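Putative peptidase (Chlamydophila abortus, PDB 3CE2) is probably a zinc-dependent oligopeptidase of the M3B family that cleaves small bioactive peptides. Local coordinates at residues F256-K259 / S265-Q268; D286-N291 / S467-Q472; S342-E347 / E437-D442. All coordinates share one frame; numbering follows the deposited sequence.

Contact 1 of 3, residues F256-K259 / S265-Q268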
loop_
_atom_site.group_PDB
_atom_site.type_symbol
_atom_site.label_atom_id
_atom_site.label_comp_id
_atom_site.label_asym_id
_atom_site.label_seq_id
_atom_site.Cartn_x
_atom_site.Cartn_y
_atom_site.Cartn_z
ATOM N N PHE A 256 -21.011 12.938 -7.195
ATOM C CA PHE A 256 -21.232 13.410 -8.545
ATOM C C PHE A 256 -20.787 12.361 -9.548
ATOM O O PHE A 256 -21.549 11.996 -10.435
ATOM C CB PHE A 256 -20.493 14.726 -8.761
ATOM C CG PHE A 256 -20.183 15.038 -10.202
ATOM C CD1 PHE A 256 -21.158 15.557 -11.047
ATOM C CD2 PHE A 256 -18.901 14.857 -10.700
ATOM C CE1 PHE A 256 -20.867 15.880 -12.356
ATOM C CE2 PHE A 256 -18.596 15.177 -12.015
ATOM C CZ PHE A 256 -19.587 15.681 -12.843
ATOM N N TYR A 257 -19.561 11.873 -9.402
ATOM C CA TYR A 257 -19.026 10.885 -10.333
ATOM C C TYR A 257 -19.785 9.552 -10.264
ATOM O O TYR A 257 -20.049 8.930 -11.282
ATOM C CB TYR A 257 -17.556 10.624 -10.041
ATOM C CG TYR A 257 -16.542 11.624 -10.597
ATOM C CD1 TYR A 257 -16.426 11.850 -11.973
ATOM C CD2 TYR A 257 -15.642 12.287 -9.744
ATOM C CE1 TYR A 257 -15.462 12.727 -12.483
ATOM C CE2 TYR A 257 -14.676 13.171 -10.245
ATOM C CZ TYR A 257 -14.590 13.386 -11.614
ATOM O OH TYR A 257 -13.632 14.258 -12.120
ATOM N N ALA A 258 -20.134 9.118 -9.060
ATOM C CA ALA A 258 -20.807 7.842 -8.876
ATOM C C ALA A 258 -22.169 7.799 -9.554
ATOM O O ALA A 258 -22.489 6.857 -10.275
ATOM C CB ALA A 258 -20.981 7.549 -7.394
ATOM N N LYS A 259 -22.995 8.800 -9.296
ATOM C CA LYS A 259 -24.360 8.720 -9.757
ATOM C C LYS A 259 -24.462 8.971 -11.263
ATOM O O LYS A 259 -25.412 8.545 -11.895
ATOM C CB LYS A 259 -25.288 9.616 -8.929
ATOM C CG LYS A 259 -25.494 11.016 -9.473
ATOM C CD LYS A 259 -26.288 11.865 -8.486
ATOM C CE LYS A 259 -26.196 13.347 -8.846
ATOM N NZ LYS A 259 -26.501 14.183 -7.662
ATOM N N SER A 265 -24.017 3.840 -5.488
ATOM C CA SER A 265 -23.404 4.424 -4.300
ATOM C C SER A 265 -21.934 4.586 -4.619
ATOM O O SER A 265 -21.459 4.008 -5.593
ATOM C CB SER A 265 -23.559 3.500 -3.107
ATOM O OG SER A 265 -22.787 2.343 -3.330
ATOM N N CYS A 266 -21.212 5.352 -3.802
ATOM C CA CYS A 266 -19.809 5.660 -4.092
ATOM C C CYS A 266 -18.940 4.464 -3.807
ATOM O O CYS A 266 -17.959 4.219 -4.521
ATOM C CB CYS A 266 -19.336 6.850 -3.267
ATOM S SG CYS A 266 -20.381 8.282 -3.487
ATOM N N LEU A 267 -19.309 3.729 -2.755
ATOM C CA LEU A 267 -18.664 2.471 -2.423
ATOM C C LEU A 267 -18.622 1.537 -3.630
ATOM O O LEU A 267 -17.555 1.011 -3.970
ATOM C CB LEU A 267 -19.371 1.790 -1.256
ATOM C CG LEU A 267 -18.757 0.462 -0.788
ATOM C CD1 LEU A 267 -17.359 0.618 -0.157
ATOM C CD2 LEU A 267 -19.696 -0.190 0.185
ATOM N N GLN A 268 -19.763 1.344 -4.293
ATOM C CA GLN A 268 -19.819 0.427 -5.453
ATOM C C GLN A 268 -18.970 0.969 -6.559
ATOM O O GLN A 268 -18.333 0.209 -7.276
ATOM C CB GLN A 268 -21.239 0.208 -5.974
ATOM C CG GLN A 268 -22.131 -0.596 -5.027
ATOM C CD GLN A 268 -23.469 -1.021 -5.648
ATOM O OE1 GLN A 268 -24.082 -0.274 -6.418
ATOM N NE2 GLN A 268 -23.925 -2.228 -5.299
#

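Contact 2 of 3, residues D286-N291 / S467-Q472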
loop_
_atom_site.group_PDB
_atom_site.type_symbol
_atom_site.label_atom_id
_atom_site.label_comp_id
_atom_site.label_asym_id
_atom_site.label_seq_id
_atom_site.Cartn_x
_atom_site.Cartn_y
_atom_site.Cartn_z
ATOM N N ASP A 286 -18.410 -4.710 10.316
ATOM C CA ASP A 286 -19.249 -5.293 11.350
ATOM C C ASP A 286 -18.424 -6.239 12.213
ATOM O O ASP A 286 -18.412 -6.123 13.449
ATOM C CB ASP A 286 -20.493 -5.966 10.760
ATOM C CG ASP A 286 -21.344 -4.991 9.883
ATOM O OD1 ASP A 286 -21.226 -3.754 10.049
ATOM O OD2 ASP A 286 -22.134 -5.450 9.011
ATOM N N ILE A 287 -17.695 -7.150 11.585
ATOM C CA ILE A 287 -16.942 -8.126 12.373
ATOM C C ILE A 287 -15.896 -7.439 13.240
ATOM O O ILE A 287 -15.709 -7.796 14.400
ATOM C CB ILE A 287 -16.306 -9.247 11.513
ATOM C CG1 ILE A 287 -17.200 -10.486 11.505
ATOM C CG2 ILE A 287 -15.047 -9.712 12.140
ATOM C CD1 ILE A 287 -18.491 -10.348 10.669
ATOM N N VAL A 288 -15.231 -6.434 12.681
ATOM C CA VAL A 288 -14.200 -5.743 13.418
ATOM C C VAL A 288 -14.783 -5.023 14.632
ATOM O O VAL A 288 -14.253 -5.150 15.731
ATOM C CB VAL A 288 -13.398 -4.790 12.523
ATOM C CG1 VAL A 288 -12.549 -3.885 13.376
ATOM C CG2 VAL A 288 -12.491 -5.591 11.610
ATOM N N LYS A 289 -15.880 -4.293 14.448
ATOM C CA LYS A 289 -16.557 -3.668 15.590
ATOM C C LYS A 289 -16.932 -4.683 16.666
ATOM O O LYS A 289 -16.746 -4.420 17.847
ATOM C CB LYS A 289 -17.819 -2.940 15.150
ATOM C CG LYS A 289 -17.556 -1.661 14.402
ATOM C CD LYS A 289 -18.862 -0.973 14.012
ATOM C CE LYS A 289 -18.581 0.260 13.167
ATOM N NZ LYS A 289 -19.827 1.039 12.917
ATOM N N LYS A 290 -17.466 -5.839 16.270
ATOM C CA LYS A 290 -17.793 -6.856 17.258
ATOM C C LYS A 290 -16.561 -7.426 17.947
ATOM O O LYS A 290 -16.712 -8.164 18.913
ATOM C CB LYS A 290 -18.600 -7.998 16.665
ATOM C CG LYS A 290 -20.036 -7.666 16.282
ATOM C CD LYS A 290 -20.667 -8.916 15.722
ATOM C CE LYS A 290 -21.517 -8.613 14.507
ATOM N NZ LYS A 290 -21.330 -9.639 13.433
ATOM N N ASN A 291 -15.352 -7.109 17.467
ATOM C CA ASN A 291 -14.147 -7.545 18.176
ATOM C C ASN A 291 -13.406 -6.424 18.850
ATOM O O ASN A 291 -12.247 -6.603 19.290
ATOM C CB ASN A 291 -13.205 -8.323 17.289
ATOM C CG ASN A 291 -13.831 -9.598 16.767
ATOM O OD1 ASN A 291 -13.522 -10.690 17.232
ATOM N ND2 ASN A 291 -14.728 -9.459 15.804
ATOM N N SER A 467 -2.809 -0.555 14.703
ATOM C CA SER A 467 -2.940 0.638 13.865
ATOM C C SER A 467 -3.260 0.323 12.403
ATOM O O SER A 467 -3.970 1.099 11.740
ATOM C CB SER A 467 -1.717 1.546 13.960
ATOM O OG SER A 467 -0.670 1.003 13.194
ATOM N N THR A 468 -2.766 -0.802 11.881
ATOM C CA THR A 468 -3.069 -1.045 10.488
ATOM C C THR A 468 -4.369 -1.815 10.274
ATOM O O THR A 468 -4.948 -1.759 9.188
ATOM C CB THR A 468 -1.872 -1.575 9.626
ATOM O OG1 THR A 468 -2.194 -2.834 9.031
ATOM C CG2 THR A 468 -0.589 -1.649 10.409
ATOM N N LEU A 469 -4.867 -2.495 11.297
ATOM C CA LEU A 469 -6.143 -3.183 11.124
ATOM C C LEU A 469 -7.317 -2.405 11.720
ATOM O O LEU A 469 -8.181 -1.922 10.989
ATOM C CB LEU A 469 -6.066 -4.603 11.663
ATOM C CG LEU A 469 -7.373 -5.352 11.939
ATOM C CD1 LEU A 469 -8.408 -5.077 10.892
ATOM C CD2 LEU A 469 -7.121 -6.844 12.020
ATOM N N PHE A 470 -7.346 -2.266 13.039
ATOM C CA PHE A 470 -8.486 -1.622 13.714
ATOM C C PHE A 470 -8.667 -0.152 13.369
ATOM O O PHE A 470 -9.764 0.278 12.975
ATOM C CB PHE A 470 -8.418 -1.831 15.235
ATOM C CG PHE A 470 -8.752 -3.228 15.642
ATOM C CD1 PHE A 470 -10.056 -3.577 15.966
ATOM C CD2 PHE A 470 -7.788 -4.216 15.624
ATOM C CE1 PHE A 470 -10.392 -4.883 16.298
ATOM C CE2 PHE A 470 -8.115 -5.519 15.967
ATOM C CZ PHE A 470 -9.420 -5.851 16.298
ATOM N N ARG A 471 -7.590 0.614 13.513
ATOM C CA ARG A 471 -7.662 2.031 13.234
ATOM C C ARG A 471 -8.077 2.281 11.798
ATOM O O ARG A 471 -8.845 3.193 11.545
ATOM C CB ARG A 471 -6.365 2.763 13.572
ATOM C CG ARG A 471 -6.535 4.260 13.421
ATOM C CD ARG A 471 -5.860 5.061 14.512
ATOM N NE ARG A 471 -4.517 5.549 14.162
ATOM C CZ ARG A 471 -4.246 6.767 13.682
ATOM N NH1 ARG A 471 -2.984 7.113 13.420
ATOM N NH2 ARG A 471 -5.230 7.636 13.461
ATOM N N GLN A 472 -7.603 1.471 10.854
ATOM C CA GLN A 472 -8.020 1.657 9.446
ATOM C C GLN A 472 -9.487 1.325 9.226
ATOM O O GLN A 472 -10.161 1.938 8.397
ATOM C CB GLN A 472 -7.156 0.835 8.509
ATOM C CG GLN A 472 -5.668 1.070 8.744
ATOM C CD GLN A 472 -5.301 2.535 8.590
ATOM O OE1 GLN A 472 -5.689 3.175 7.626
ATOM N NE2 GLN A 472 -4.553 3.067 9.539
#

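Contact 3 of 3, residues S342-E347 / E437-D442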
loop_
_atom_site.group_PDB
_atom_site.type_symbol
_atom_site.label_atom_id
_atom_site.label_comp_id
_atom_site.label_asym_id
_atom_site.label_seq_id
_atom_site.Cartn_x
_atom_site.Cartn_y
_atom_site.Cartn_z
ATOM N N SER A 342 12.290 -19.404 7.843
ATOM C CA SER A 342 12.302 -20.842 7.504
ATOM C C SER A 342 10.924 -21.531 7.355
ATOM O O SER A 342 10.771 -22.452 6.555
ATOM C CB SER A 342 13.242 -21.667 8.414
ATOM O OG SER A 342 12.845 -21.640 9.773
ATOM N N PRO A 343 9.912 -21.103 8.119
ATOM C CA PRO A 343 8.618 -21.725 7.826
ATOM C C PRO A 343 8.120 -21.477 6.396
ATOM O O PRO A 343 7.139 -22.088 5.982
ATOM C CB PRO A 343 7.679 -21.076 8.836
ATOM C CG PRO A 343 8.573 -20.638 9.942
ATOM C CD PRO A 343 9.833 -20.177 9.256
ATOM N N LEU A 344 8.773 -20.597 5.640
ATOM C CA LEU A 344 8.376 -20.397 4.253
ATOM C C LEU A 344 9.049 -21.416 3.351
ATOM O O LEU A 344 8.838 -21.435 2.129
ATOM C CB LEU A 344 8.689 -18.984 3.799
ATOM C CG LEU A 344 7.928 -17.887 4.538
ATOM C CD1 LEU A 344 8.214 -16.562 3.904
ATOM C CD2 LEU A 344 6.450 -18.156 4.518
ATOM N N GLY A 345 9.857 -22.277 3.956
ATOM C CA GLY A 345 10.450 -23.371 3.214
ATOM C C GLY A 345 11.854 -23.119 2.706
ATOM O O GLY A 345 12.237 -21.988 2.395
ATOM N N THR A 346 12.617 -24.203 2.623
ATOM C CA THR A 346 13.987 -24.185 2.132
ATOM C C THR A 346 14.114 -23.386 0.844
ATOM O O THR A 346 15.039 -22.589 0.684
ATOM C CB THR A 346 14.482 -25.630 1.880
ATOM O OG1 THR A 346 14.483 -26.329 3.118
ATOM C CG2 THR A 346 15.886 -25.643 1.327
ATOM N N GLU A 347 13.185 -23.601 -0.076
ATOM C CA GLU A 347 13.328 -23.018 -1.395
ATOM C C GLU A 347 13.172 -21.511 -1.389
ATOM O O GLU A 347 13.985 -20.822 -1.990
ATOM C CB GLU A 347 12.356 -23.664 -2.370
ATOM C CG GLU A 347 12.404 -25.181 -2.304
ATOM C CD GLU A 347 12.263 -25.807 -3.675
ATOM O OE1 GLU A 347 12.431 -25.073 -4.675
ATOM O OE2 GLU A 347 11.987 -27.025 -3.756
ATOM N N GLU A 437 7.299 -9.369 7.705
ATOM C CA GLU A 437 7.557 -8.619 8.929
ATOM C C GLU A 437 7.099 -9.442 10.100
ATOM O O GLU A 437 7.826 -9.602 11.060
ATOM C CB GLU A 437 6.776 -7.324 8.967
ATOM C CG GLU A 437 7.456 -6.137 8.316
ATOM C CD GLU A 437 6.466 -5.008 8.022
ATOM O OE1 GLU A 437 5.995 -4.356 8.981
ATOM O OE2 GLU A 437 6.145 -4.792 6.832
ATOM N N MET A 438 5.869 -9.947 10.017
ATOM C CA MET A 438 5.225 -10.657 11.126
ATOM C C MET A 438 5.928 -11.955 11.483
ATOM O O MET A 438 6.176 -12.237 12.643
ATOM C CB MET A 438 3.747 -10.898 10.810
ATOM C CG MET A 438 2.934 -9.598 10.762
ATOM S SD MET A 438 2.719 -8.880 12.408
ATOM C CE MET A 438 3.030 -7.151 12.104
ATOM N N LEU A 439 6.255 -12.737 10.469
ATOM C CA LEU A 439 7.037 -13.944 10.629
ATOM C C LEU A 439 8.344 -13.664 11.355
ATOM O O LEU A 439 8.712 -14.383 12.271
ATOM C CB LEU A 439 7.339 -14.521 9.252
ATOM C CG LEU A 439 7.959 -15.918 9.163
ATOM C CD1 LEU A 439 7.477 -16.874 10.288
ATOM C CD2 LEU A 439 7.693 -16.496 7.764
ATOM N N LEU A 440 9.068 -12.636 10.926
ATOM C CA LEU A 440 10.345 -12.302 11.553
ATOM C C LEU A 440 10.177 -12.090 13.073
ATOM O O LEU A 440 10.854 -12.733 13.873
ATOM C CB LEU A 440 10.936 -11.072 10.883
ATOM C CG LEU A 440 12.081 -10.355 11.586
ATOM C CD1 LEU A 440 13.361 -11.097 11.386
ATOM C CD2 LEU A 440 12.229 -8.928 11.071
ATOM N N MET A 441 9.271 -11.195 13.465
ATOM C CA MET A 441 8.919 -11.011 14.873
ATOM C C MET A 441 8.454 -12.318 15.554
ATOM O O MET A 441 8.902 -12.657 16.645
ATOM C CB MET A 441 7.859 -9.918 15.031
ATOM C CG MET A 441 8.372 -8.490 14.909
ATOM S SD MET A 441 6.966 -7.337 14.790
ATOM C CE MET A 441 7.780 -5.916 14.062
ATOM N N ASP A 442 7.573 -13.062 14.920
ATOM C CA ASP A 442 7.185 -14.342 15.477
ATOM C C ASP A 442 8.372 -15.237 15.806
ATOM O O ASP A 442 8.456 -15.793 16.899
ATOM C CB ASP A 442 6.268 -15.090 14.535
ATOM C CG ASP A 442 5.706 -16.337 15.171
ATOM O OD1 ASP A 442 4.841 -16.170 16.049
ATOM O OD2 ASP A 442 6.131 -17.467 14.815
#

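Contact 1 of 3, residues F256-K259 / S265-Q268
Ala258 and Cys266 meet in a small apolar contact between consecutive helices, the last turn of helix 240-260 and the first turn of helix 266-271, where the chain turns through a short connection. Their CA atoms are the nearest pair across the two segments, 5.4 Å apart. Ala258 points its methyl group at the start of the second helix, and Ala258 CB lies 4.0 Å from Cys266 SG. The same methyl reaches the backbone, with Ala258 CB also 4.0 Å from Ser265 O. Cys266 carries its SG beside the backbone N and anti to the carbonyl carbon (chi1 -55°), which lays the sulfur along the flank of the methyl.

Ser265 occupies the N-cap of the second helix. Its side chain accepts a weak bond, Gln268 N to Ser265 OG at 3.3 Å, nearly straight at 164°. Cys266 N is engaged as well, by Glu487 OE2 of helix 451-487, whose His483 packs against the Cys266 side chain. The zinc ligand His484 lies near the end of this helix and His488 just past it, the side chain of Ser265 being about 9 Å from that metal.

No hydrogen bond crosses between the two segments. The chemistry thus implies a division of labour: van der Waals contact through a methyl and a sulfur joins the helices, while polar groups are spent on starting the second one and tying it to helix 451-487.

Contact 2 of 3, residues D286-N291 / S467-Q472
Val288 and Phe470 are brought together by their first torsions: Val288 holds CG1 anti to its backbone nitrogen (chi1 168°), and Phe470 turns its ring to lie anti to its own carbonyl carbon (chi1 -73°). The two side chains then pass at a slant, with Val288 CG1 3.6 Å from Phe470 CD1. The other branch of the valine serves a second partner, Val288 CG2 approaching Leu469 CD1 at 4.2 Å. One beta-branched residue thus touches two successive residues of helix 451-487. Further along the chain the backbone joins in, Asn291 O standing 3.9 Å from Phe470 CE1.

The partner helix widens into a pi-type turn at 467-470. Just beyond it, Gln472 folds its amide back on the helix, and Gln472 NE2 donates to Ser467 O at 3.0 Å with a straight N-H line of 167°. Ser467 O lies almost in the plane of the Gln472 amide, while NE2 is tilted from the carbonyl plane.

Phe596 of helix 590-607 also packs on the Phe470 ring, which stacks with Phe466, while Phe508 covers Val288 and Ile542 covers Leu469. Such a buried aliphatic-aromatic junction of several helices is in keeping with the largely helical fold of M3 peptidases.

Contact 3 of 3, residues S342-E347 / E437-D442
Leu439 has the most surface buried here, and both of its methyl groups are used against the bend that precedes helix 345-357. Leu439 CD1 lies 3.9 Å from Pro343 CG, at the outer corner of the proline ring. Leu439 CD2 is occupied by the neighbouring residue and comes 3.5 Å from Leu344 CG. That methyl also lies 3.9 Å from each of Leu344 CD1 and Leu344 CD2, so it sits over the fork of the other leucine. A trans-like first torsion of Leu439, with CG opposite the backbone nitrogen (chi1 -170°), extends the side chain outward from its helix and lets the two branches straddle the junction between Pro343 and Leu344.

Leu344 and Pro343 both aim their side chains at helix 431-447, Leu344 with its CG beside the backbone nitrogen (chi1 -64°). They belong to a short 3-10 segment, closed by Gly345 N bonding to Ser342 O at 2.8 Å. Gly345 then adopts a positive phi, a conformation in which a side chain would press on the preceding carbonyl, and this allows the chain to change direction into the helix.

The helix that supplies Leu439 is part of the zinc site architecture of this M3 peptidase. It follows directly on Glu430, which coordinates the zinc ion with His402 and His406 of the HExxH helix. From helix 431-447, Glu437 OE2 hydrogen-bonds to His402 ND1, a second-shell carboxylate that would fix the ring's rotation and may polarise it. The side chain of Leu439 is about 11 Å from that of His402.

Leu344 also touches Leu435 and Asn436, one turn earlier on the helix of Leu439. Other helices close round the contact: Pro343 also leans on Ile552 of helix 536-553, and Asp442 OD1, one turn past Leu439, forms a salt bridge with Lys602.

In the fold
All three contacts are buried and mainly apolar, without a hydrogen bond between the paired segments, yet they differ in scale and reach. Contact 1 joins helices that follow each other in sequence and buries least; contact 2 buries most, lies nearest the chain's centre and closes a long, mainly helical excursion, within which contact 3 is nested. Contacts 1 and 3 lie on opposite sides of the chain's centre, their centres about 41 Å apart. Helix 451-487 packs in contact 2, borders contacts 1 and 3, and carries the zinc ligand His484. Aromatic surface enters only in contact 2, sulfur only in contact 1, and contact 3 lies on the helix whose Glu437 bonds to a zinc ligand.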